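Local coordinates for protein esterase (Pelagibacterium halotolerans, PDB 5DWD) that probably hydrolyses carboxylic ester bonds, as a carboxylesterase of the alpha/beta hydrolase superfamily, at residues V44-G49 against I58-F63. Numbering follows the deposited sequence.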
ATOM      1  N   VAL B  44     -13.155  11.063  -5.975  1.00 16.56           N
ATOM      2  CA  VAL B  44     -13.666  10.647  -4.702  1.00 17.03           C
ATOM      3  C   VAL B  44     -15.056  10.040  -4.934  1.00 18.02           C
ATOM      4  O   VAL B  44     -15.968  10.741  -5.388  1.00 17.10           O
ATOM      5  CB  VAL B  44     -13.657  11.819  -3.720  1.00 16.97           C
ATOM      6  CG1 VAL B  44     -14.438  11.441  -2.474  1.00 18.32           C
ATOM      7  CG2 VAL B  44     -12.222  12.186  -3.316  1.00 16.19           C
ATOM      8  N   VAL B  45     -15.207   8.737  -4.540  1.00 16.64           N
ATOM      9  CA  VAL B  45     -16.490   8.061  -4.613  1.00 15.64           C
ATOM     10  C   VAL B  45     -17.034   8.035  -3.179  1.00 16.13           C
ATOM     11  O   VAL B  45     -16.356   7.548  -2.264  1.00 16.94           O
ATOM     12  CB  VAL B  45     -16.320   6.634  -5.133  1.00 16.78           C
ATOM     13  CG1 VAL B  45     -17.589   5.886  -5.140  1.00 17.41           C
ATOM     14  CG2 VAL B  45     -15.739   6.689  -6.568  1.00 17.11           C
ATOM     15  N   LEU B  46     -18.258   8.494  -3.040  1.00 14.17           N
ATOM     16  CA  LEU B  46     -18.897   8.611  -1.730  1.00 16.23           C
ATOM     17  C   LEU B  46     -20.030   7.641  -1.619  1.00 16.18           C
ATOM     18  O   LEU B  46     -20.917   7.674  -2.413  1.00 15.74           O
ATOM     19  CB  LEU B  46     -19.497  10.038  -1.580  1.00 14.82           C
ATOM     20  CG  LEU B  46     -18.513  11.173  -1.741  1.00 17.22           C
ATOM     21  CD1 LEU B  46     -19.171  12.450  -2.220  1.00 21.13           C
ATOM     22  CD2 LEU B  46     -17.798  11.440  -0.417  1.00 18.32           C
ATOM     23  N   LEU B  47     -20.028   6.810  -0.566  1.00 16.18           N
ATOM     24  CA  LEU B  47     -20.993   5.708  -0.403  1.00 14.84           C
ATOM     25  C   LEU B  47     -21.875   6.003   0.815  1.00 14.19           C
ATOM     26  O   LEU B  47     -21.376   6.014   1.984  1.00 14.23           O
ATOM     27  CB  LEU B  47     -20.297   4.370  -0.268  1.00 14.49           C
ATOM     28  CG  LEU B  47     -19.272   3.976  -1.348  1.00 14.96           C
ATOM     29  CD1 LEU B  47     -18.701   2.596  -1.029  1.00 15.84           C
ATOM     30  CD2 LEU B  47     -19.973   3.981  -2.713  1.00 15.34           C
ATOM     31  N   HIS B  48     -23.162   6.165   0.531  1.00 12.96           N
ATOM     32  CA  HIS B  48     -24.163   6.466   1.619  1.00 13.05           C
ATOM     33  C   HIS B  48     -24.495   5.293   2.535  1.00 13.80           C
ATOM     34  O   HIS B  48     -24.193   4.114   2.240  1.00 14.61           O
ATOM     35  CB  HIS B  48     -25.419   7.080   1.024  1.00 15.19           C
ATOM     36  CG  HIS B  48     -26.218   6.132   0.203  1.00 14.71           C
ATOM     37  ND1 HIS B  48     -26.977   5.132   0.780  1.00 16.33           N
ATOM     38  CD2 HIS B  48     -26.340   5.966  -1.143  1.00 15.34           C
ATOM     39  CE1 HIS B  48     -27.603   4.443  -0.161  1.00 17.78           C
ATOM     40  NE2 HIS B  48     -27.184   4.885  -1.336  1.00 17.46           N
ATOM     41  N   GLY B  49     -25.143   5.626   3.660  1.00 13.70           N
ATOM     42  CA  GLY B  49     -25.573   4.625   4.613  1.00 14.50           C
ATOM     43  C   GLY B  49     -26.937   4.056   4.315  1.00 13.66           C
ATOM     44  O   GLY B  49     -27.654   4.465   3.390  1.00 13.53           O
ATOM     45  N   ILE B  58     -23.435  13.604  -1.554  1.00 26.10           N
ATOM     46  CA  ILE B  58     -22.731  14.506  -2.476  1.00 29.56           C
ATOM     47  C   ILE B  58     -22.500  15.853  -1.770  1.00 31.08           C
ATOM     48  O   ILE B  58     -21.613  16.592  -2.181  1.00 29.69           O
ATOM     49  CB  ILE B  58     -23.487  14.709  -3.818  1.00 26.93           C
ATOM     50  CG1 ILE B  58     -22.532  15.183  -4.923  1.00 28.25           C
ATOM     51  CG2 ILE B  58     -24.671  15.652  -3.684  1.00 23.59           C
ATOM     52  CD1 ILE B  58     -21.462  14.163  -5.281  1.00 30.89           C
ATOM     53  N   ALA B  59     -23.244  16.153  -0.708  1.00 33.02           N
ATOM     54  CA  ALA B  59     -23.003  17.416   0.079  1.00 31.55           C
ATOM     55  C   ALA B  59     -21.588  17.493   0.739  1.00 29.22           C
ATOM     56  O   ALA B  59     -21.014  18.594   0.930  1.00 25.54           O
ATOM     57  CB  ALA B  59     -24.041  17.564   1.157  1.00 36.12           C
ATOM     58  N   LEU B  60     -21.044  16.333   1.076  1.00 30.23           N
ATOM     59  CA  LEU B  60     -19.663  16.225   1.505  1.00 27.14           C
ATOM     60  C   LEU B  60     -18.720  16.602   0.322  1.00 25.20           C
ATOM     61  O   LEU B  60     -17.666  17.238   0.511  1.00 23.87           O
ATOM     62  CB  LEU B  60     -19.444  14.829   1.999  1.00 31.54           C
ATOM     63  CG  LEU B  60     -18.275  14.434   2.786  1.00 34.48           C
ATOM     64  CD1 LEU B  60     -17.970  15.409   3.955  1.00 32.76           C
ATOM     65  CD2 LEU B  60     -18.485  12.998   3.246  1.00 28.90           C
ATOM     66  N   GLY B  61     -19.115  16.199  -0.886  1.00 21.47           N
ATOM     67  CA  GLY B  61     -18.456  16.498  -2.130  1.00 21.12           C
ATOM     68  C   GLY B  61     -18.406  18.009  -2.375  1.00 22.96           C
ATOM     69  O   GLY B  61     -17.353  18.553  -2.723  1.00 25.16           O
ATOM     70  N   GLN B  62     -19.519  18.668  -2.126  1.00 23.82           N
ATOM     71  CA  GLN B  62     -19.589  20.125  -2.295  1.00 28.00           C
ATOM     72  C   GLN B  62     -18.660  20.827  -1.321  1.00 29.01           C
ATOM     73  O   GLN B  62     -18.022  21.848  -1.669  1.00 29.10           O
ATOM     74  CB  GLN B  62     -21.032  20.602  -2.149  1.00 35.69           C
ATOM     75  CG  GLN B  62     -21.313  21.956  -2.755  1.00 46.35           C
ATOM     76  CD  GLN B  62     -21.328  21.967  -4.271  1.00 53.42           C
ATOM     77  OE1 GLN B  62     -20.500  22.633  -4.884  1.00 65.74           O
ATOM     78  NE2 GLN B  62     -22.293  21.265  -4.883  1.00 55.91           N
ATOM     79  N   PHE B  63     -18.571  20.311  -0.101  1.00 21.55           N
ATOM     80  CA  PHE B  63     -17.706  20.908   0.932  1.00 23.88           C
ATOM     81  C   PHE B  63     -16.244  20.738   0.515  1.00 24.26           C
ATOM     82  O   PHE B  63     -15.437  21.656   0.635  1.00 24.16           O
ATOM     83  CB  PHE B  63     -17.982  20.251   2.277  1.00 25.15           C
ATOM     84  CG  PHE B  63     -17.057  20.643   3.366  1.00 25.79           C
ATOM     85  CD1 PHE B  63     -17.261  21.799   4.081  1.00 29.39           C
ATOM     86  CD2 PHE B  63     -15.963  19.861   3.680  1.00 25.72           C
ATOM     87  CE1 PHE B  63     -16.378  22.169   5.070  1.00 29.59           C
ATOM     88  CE2 PHE B  63     -15.076  20.221   4.677  1.00 27.61           C
ATOM     89  CZ  PHE B  63     -15.289  21.393   5.373  1.00 30.78           C
TER
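Leu46 meets the peptide between Leu60 and Gly61 from over one of its faces: CD1 lies 4.0 Å from Gly61 N, well out of the peptide plane and displaced from directly above the nitrogen. This is the first half of a beta-alpha-beta crossover of the alpha/beta hydrolase fold, strand 42-47 and helix 54-65 leading on to strand 71-74. The other flat group to look at is the His48 imidazole, just past the end of the strand, where the side chain touches Leu57 of the helix rather than residues 58-63. Its two nitrogens are both used: ND1 donates to Gly49 O at 2.8 Å, with the oxygen almost in the ring plane and an N-H...O angle of 163°, while NE2 pairs with the backbone N of Ala78. Bonds at both nitrogens fix the ring's rotation, and the Trp91 ring also meets it.

The helix packs on the sheet with its short segment running at 145° to the strand, the axes 8.9 Å apart, and no hydrogen bond joins the two segments. His48-Gly49 begins the HGxG sequence, which in related hydrolases borders the oxyanion hole; the following Tyr50 lines the pocket holding a polyether ligand here.

Leu46 carries the whole contact. Its CG stands anti to the carbonyl carbon (chi1 -57°), sending the forked end out to the helix. Gly61 has no side chain, and CD1 rests on its bare backbone, also 4.1 Å from Gly61 CA. On the other branch, CD2 meets Leu60 CD2 at 4.0 Å, the two side chains crossing at a slant; Leu60 also touches Leu229 of helix 226-239. Ile58 starts off pointing away from the strand, yet its chain bends back until its CD1 reaches 4.2 Å from Leu46 CD1.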